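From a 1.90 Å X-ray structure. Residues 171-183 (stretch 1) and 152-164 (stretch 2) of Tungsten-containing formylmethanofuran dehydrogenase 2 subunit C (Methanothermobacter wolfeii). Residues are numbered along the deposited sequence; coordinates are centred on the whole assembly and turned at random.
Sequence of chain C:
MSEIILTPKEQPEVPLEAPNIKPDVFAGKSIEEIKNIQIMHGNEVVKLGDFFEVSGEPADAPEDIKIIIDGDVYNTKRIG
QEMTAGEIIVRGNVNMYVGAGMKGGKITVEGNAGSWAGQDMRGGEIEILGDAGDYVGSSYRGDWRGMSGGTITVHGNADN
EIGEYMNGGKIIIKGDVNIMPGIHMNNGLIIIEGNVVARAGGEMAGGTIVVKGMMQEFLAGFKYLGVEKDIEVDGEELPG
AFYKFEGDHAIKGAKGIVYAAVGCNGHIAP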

# COMPACT_ATOMS: atom_id res chain seq x y z
N ILE C 171 -11.99 -35.55 20.64
CA ILE C 171 -10.55 -35.27 20.68
C ILE C 171 -10.35 -33.95 21.43
O ILE C 171 -10.94 -32.93 21.07
CB ILE C 171 -9.91 -35.21 19.28
CG1 ILE C 171 -10.04 -36.56 18.54
CG2 ILE C 171 -8.42 -34.78 19.37
CD1 ILE C 171 -9.71 -36.51 17.04
N ILE C 172 -9.48 -33.96 22.45
CA ILE C 172 -9.15 -32.76 23.22
C ILE C 172 -7.64 -32.52 23.10
O ILE C 172 -6.85 -33.40 23.46
CB ILE C 172 -9.59 -32.88 24.70
CG1 ILE C 172 -11.13 -33.04 24.81
CG2 ILE C 172 -9.12 -31.65 25.51
CD1 ILE C 172 -11.63 -33.45 26.17
N ILE C 173 -7.23 -31.35 22.58
CA ILE C 173 -5.81 -30.94 22.52
C ILE C 173 -5.69 -29.81 23.53
O ILE C 173 -6.30 -28.75 23.34
CB ILE C 173 -5.36 -30.49 21.10
CG1 ILE C 173 -5.77 -31.48 20.00
CG2 ILE C 173 -3.83 -30.22 21.06
CD1 ILE C 173 -5.28 -32.91 20.14
N LYS C 174 -4.93 -30.01 24.60
CA LYS C 174 -4.76 -28.97 25.62
C LYS C 174 -3.78 -27.86 25.18
O LYS C 174 -3.88 -26.74 25.66
CB LYS C 174 -4.40 -29.58 26.97
CG LYS C 174 -5.48 -30.54 27.48
CD LYS C 174 -5.23 -31.02 28.94
CE LYS C 174 -6.41 -31.12 29.90
NZ LYS C 174 -7.77 -31.07 29.28
N GLY C 175 -2.87 -28.18 24.26
CA GLY C 175 -1.94 -27.22 23.67
C GLY C 175 -2.43 -26.68 22.34
O GLY C 175 -3.64 -26.54 22.10
N ASP C 176 -1.48 -26.38 21.45
CA ASP C 176 -1.75 -25.84 20.12
C ASP C 176 -1.76 -26.92 19.04
O ASP C 176 -1.20 -28.00 19.22
CB ASP C 176 -0.65 -24.83 19.76
CG ASP C 176 -0.44 -23.75 20.79
OD1 ASP C 176 -1.45 -23.26 21.35
OD2 ASP C 176 0.73 -23.40 21.07
N VAL C 177 -2.37 -26.60 17.89
CA VAL C 177 -2.34 -27.43 16.69
C VAL C 177 -1.79 -26.59 15.53
O VAL C 177 -1.80 -25.35 15.60
CB VAL C 177 -3.67 -28.12 16.29
CG1 VAL C 177 -4.19 -29.02 17.41
CG2 VAL C 177 -4.72 -27.11 15.88
N ASN C 178 -1.37 -27.25 14.46
CA ASN C 178 -0.85 -26.55 13.30
C ASN C 178 -1.98 -26.26 12.30
O ASN C 178 -2.78 -25.36 12.58
CB ASN C 178 0.35 -27.29 12.70
CG ASN C 178 1.08 -26.47 11.68
OD1 ASN C 178 1.44 -25.34 11.94
ND2 ASN C 178 1.36 -27.00 10.51
N ILE C 179 -2.11 -26.99 11.17
CA ILE C 179 -3.16 -26.66 10.20
C ILE C 179 -4.15 -27.80 9.98
O ILE C 179 -3.86 -28.96 10.24
CB ILE C 179 -2.58 -26.15 8.86
CG1 ILE C 179 -1.79 -27.25 8.11
CG2 ILE C 179 -1.73 -24.90 9.09
CD1 ILE C 179 -1.45 -26.90 6.65
N MET C 180 -5.33 -27.44 9.50
CA MET C 180 -6.40 -28.34 9.07
C MET C 180 -6.95 -29.31 10.14
O MET C 180 -7.26 -30.46 9.79
CB MET C 180 -5.96 -29.11 7.81
CG MET C 180 -5.46 -28.19 6.71
SD MET C 180 -5.02 -28.90 5.09
CE MET C 180 -3.55 -29.85 5.49
N PRO C 181 -7.18 -28.87 11.40
CA PRO C 181 -7.86 -29.77 12.35
C PRO C 181 -9.32 -29.94 11.93
O PRO C 181 -9.94 -28.97 11.46
CB PRO C 181 -7.76 -29.02 13.68
CG PRO C 181 -7.74 -27.58 13.29
CD PRO C 181 -6.96 -27.53 11.99
N GLY C 182 -9.84 -31.16 12.03
CA GLY C 182 -11.21 -31.47 11.62
C GLY C 182 -11.45 -31.48 10.11
O GLY C 182 -12.60 -31.37 9.67
N ILE C 183 -10.37 -31.62 9.31
CA ILE C 183 -10.47 -31.72 7.84
C ILE C 183 -11.45 -32.85 7.46
O ILE C 183 -11.32 -33.95 7.98
CB ILE C 183 -9.07 -31.92 7.18
CG1 ILE C 183 -9.14 -31.84 5.62
CG2 ILE C 183 -8.39 -33.22 7.63
CD1 ILE C 183 -8.95 -30.46 5.06
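Stretch 2 152-164: ITVHGNADNEIGE

Stretch 2 is joined to stretch 1 chiefly through a ladder of backbone hydrogen bonds. Along the paired strands, Ile172 N donates to Ile152 O (2.9 Å), Val154 N to Ile172 O (2.9 Å) and Lys174 N to Val154 O (2.9 Å), all nearly linear. Both carbonyls and amides alternate between the stretches in the manner of a parallel sheet. Strand 152-154 accordingly runs in the same direction as strand 171-173, their axes 4.8 Å apart and inclined by 5°, with Ile152 beside Ile171, Thr153 beside Ile172 and Val154 beside Ile173.

Beyond the strands both stretches continue as irregular backbone but keep in step, and side chains take over part of the bonding. Gly175 N makes a weak bond to Gly156 O (3.0 Å), and Asp176 N is bound by Asn157 OD1 at 2.8 Å. Gly175 CA lies 3.5 Å from Asn157 OD1: an ideal CB on Gly175 would point toward stretch 2 and clash with Asn157 OD1, 2.3 Å away. Ala158 N then donates to Asp176 O (3.0 Å) and Asn178 N to Asp159 O (3.1 Å).

Asn160 OD1 is a shared acceptor, receiving Asn178 ND2 at 2.8 Å and Ile179 N at 3.2 Å, so that one side chain fastens two successive residues of stretch 1. The pairing continues from Glu161 N to Ile179 O (3.2 Å), and a water links the two carbonyls Asp159 O (2.8 Å) and Ile179 O (3.2 Å) by donating to both. Each stretch next forms a type II turn, Glu161 to Glu164 in stretch 2 and Met180 to Ile183 in stretch 1. The turns lie side by side, joined by Gly182 N to Ile162 O at 2.7 Å. Gly163 and Gly182 occupy the corresponding positions in them, both with positive phi.

The apolar packing centres on Ile162, whose side chain starts sideways but reaches stretch 1 at its end. Its CD1 lies 3.6 Å from Ile173 CG1, 4.1 Å from Ile171 CG2 and 4.3 Å from Val177 CG1, while its CG1 meets Pro181 CB at 3.6 Å. Ile173 CD1 also contacts Val154 CB (3.9 Å) and Ala158 CB (4.1 Å), and Ile171 CD1 approaches Gly163 CA at 3.7 Å. On the other face of the sheet, Ile172 and Thr153 are partly exposed neighbours. At the margin, Lys174 CD lies over one face of the His155 ring, 4.0 Å from CD to the ring centroid. Together the stretches bury 1191 Å².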

# COMPACT_ATOMS: atom_id res chain seq x y z
N ILE C 152 -9.76 -39.14 22.93
CA ILE C 152 -8.31 -38.95 22.86
C ILE C 152 -8.02 -37.61 23.50
O ILE C 152 -8.60 -36.61 23.09
CB ILE C 152 -7.76 -39.00 21.40
CG1 ILE C 152 -8.19 -40.30 20.69
CG2 ILE C 152 -6.20 -38.86 21.42
CD1 ILE C 152 -8.01 -40.28 19.20
N THR C 153 -7.11 -37.58 24.48
CA THR C 153 -6.67 -36.34 25.15
C THR C 153 -5.15 -36.22 24.99
O THR C 153 -4.43 -37.14 25.35
CB THR C 153 -7.07 -36.31 26.63
OG1 THR C 153 -8.46 -36.58 26.75
CG2 THR C 153 -6.76 -34.96 27.28
N VAL C 154 -4.68 -35.11 24.43
CA VAL C 154 -3.25 -34.80 24.25
C VAL C 154 -2.99 -33.58 25.14
O VAL C 154 -3.59 -32.53 24.89
CB VAL C 154 -2.90 -34.51 22.77
CG1 VAL C 154 -1.44 -34.10 22.61
CG2 VAL C 154 -3.21 -35.72 21.89
N HIS C 155 -2.12 -33.70 26.16
CA HIS C 155 -1.84 -32.59 27.09
C HIS C 155 -0.91 -31.53 26.50
O HIS C 155 -0.99 -30.38 26.90
CB HIS C 155 -1.33 -33.10 28.44
CG HIS C 155 -2.37 -33.83 29.23
ND1 HIS C 155 -2.75 -33.40 30.47
CD2 HIS C 155 -3.12 -34.91 28.89
CE1 HIS C 155 -3.67 -34.25 30.89
NE2 HIS C 155 -3.95 -35.15 29.96
N GLY C 156 -0.07 -31.93 25.54
CA GLY C 156 0.83 -31.02 24.84
C GLY C 156 0.21 -30.53 23.54
O GLY C 156 -1.01 -30.38 23.44
N ASN C 157 1.05 -30.35 22.53
CA ASN C 157 0.64 -29.91 21.18
C ASN C 157 0.45 -31.08 20.24
O ASN C 157 0.95 -32.18 20.49
CB ASN C 157 1.72 -28.99 20.59
CG ASN C 157 2.02 -27.79 21.46
OD1 ASN C 157 1.11 -27.16 22.01
ND2 ASN C 157 3.29 -27.47 21.63
N ALA C 158 -0.25 -30.84 19.12
CA ALA C 158 -0.41 -31.81 18.02
C ALA C 158 -0.18 -31.08 16.70
O ALA C 158 -0.08 -29.84 16.69
CB ALA C 158 -1.77 -32.49 18.06
N ASP C 159 -0.02 -31.80 15.61
CA ASP C 159 0.34 -31.18 14.32
C ASP C 159 -0.84 -31.03 13.34
O ASP C 159 -1.75 -30.25 13.64
CB ASP C 159 1.53 -31.95 13.72
CG ASP C 159 2.77 -31.95 14.60
OD1 ASP C 159 2.98 -30.96 15.33
OD2 ASP C 159 3.54 -32.94 14.53
N ASN C 160 -0.80 -31.66 12.14
CA ASN C 160 -1.83 -31.46 11.13
C ASN C 160 -2.90 -32.52 11.10
O ASN C 160 -2.65 -33.68 11.44
CB ASN C 160 -1.21 -31.43 9.73
CG ASN C 160 -0.35 -30.24 9.41
OD1 ASN C 160 -0.18 -29.32 10.21
ND2 ASN C 160 0.13 -30.18 8.19
N GLU C 161 -4.06 -32.13 10.57
CA GLU C 161 -5.16 -33.02 10.23
C GLU C 161 -5.66 -33.89 11.39
O GLU C 161 -5.99 -35.06 11.19
CB GLU C 161 -4.77 -33.87 9.01
CG GLU C 161 -4.44 -33.04 7.77
CD GLU C 161 -4.04 -33.89 6.58
OE1 GLU C 161 -4.95 -34.41 5.89
OE2 GLU C 161 -2.83 -34.12 6.41
N ILE C 162 -5.75 -33.31 12.60
CA ILE C 162 -6.29 -34.07 13.71
C ILE C 162 -7.80 -34.27 13.42
O ILE C 162 -8.45 -33.38 12.84
CB ILE C 162 -6.03 -33.43 15.11
CG1 ILE C 162 -6.79 -32.12 15.32
CG2 ILE C 162 -4.52 -33.23 15.40
CD1 ILE C 162 -7.21 -31.95 16.73
N GLY C 163 -8.31 -35.44 13.72
CA GLY C 163 -9.70 -35.78 13.45
C GLY C 163 -10.10 -35.79 11.99
O GLY C 163 -11.25 -35.51 11.64
N GLU C 164 -9.15 -36.13 11.11
CA GLU C 164 -9.39 -36.22 9.66
C GLU C 164 -10.48 -37.27 9.37
O GLU C 164 -10.37 -38.40 9.81
CB GLU C 164 -8.06 -36.54 8.95
CG GLU C 164 -8.14 -36.76 7.44
CD GLU C 164 -7.91 -38.17 6.96
OE1 GLU C 164 -7.94 -39.10 7.79
OE2 GLU C 164 -7.82 -38.37 5.73
O HOH W 1 -4.50 -30.25 13.08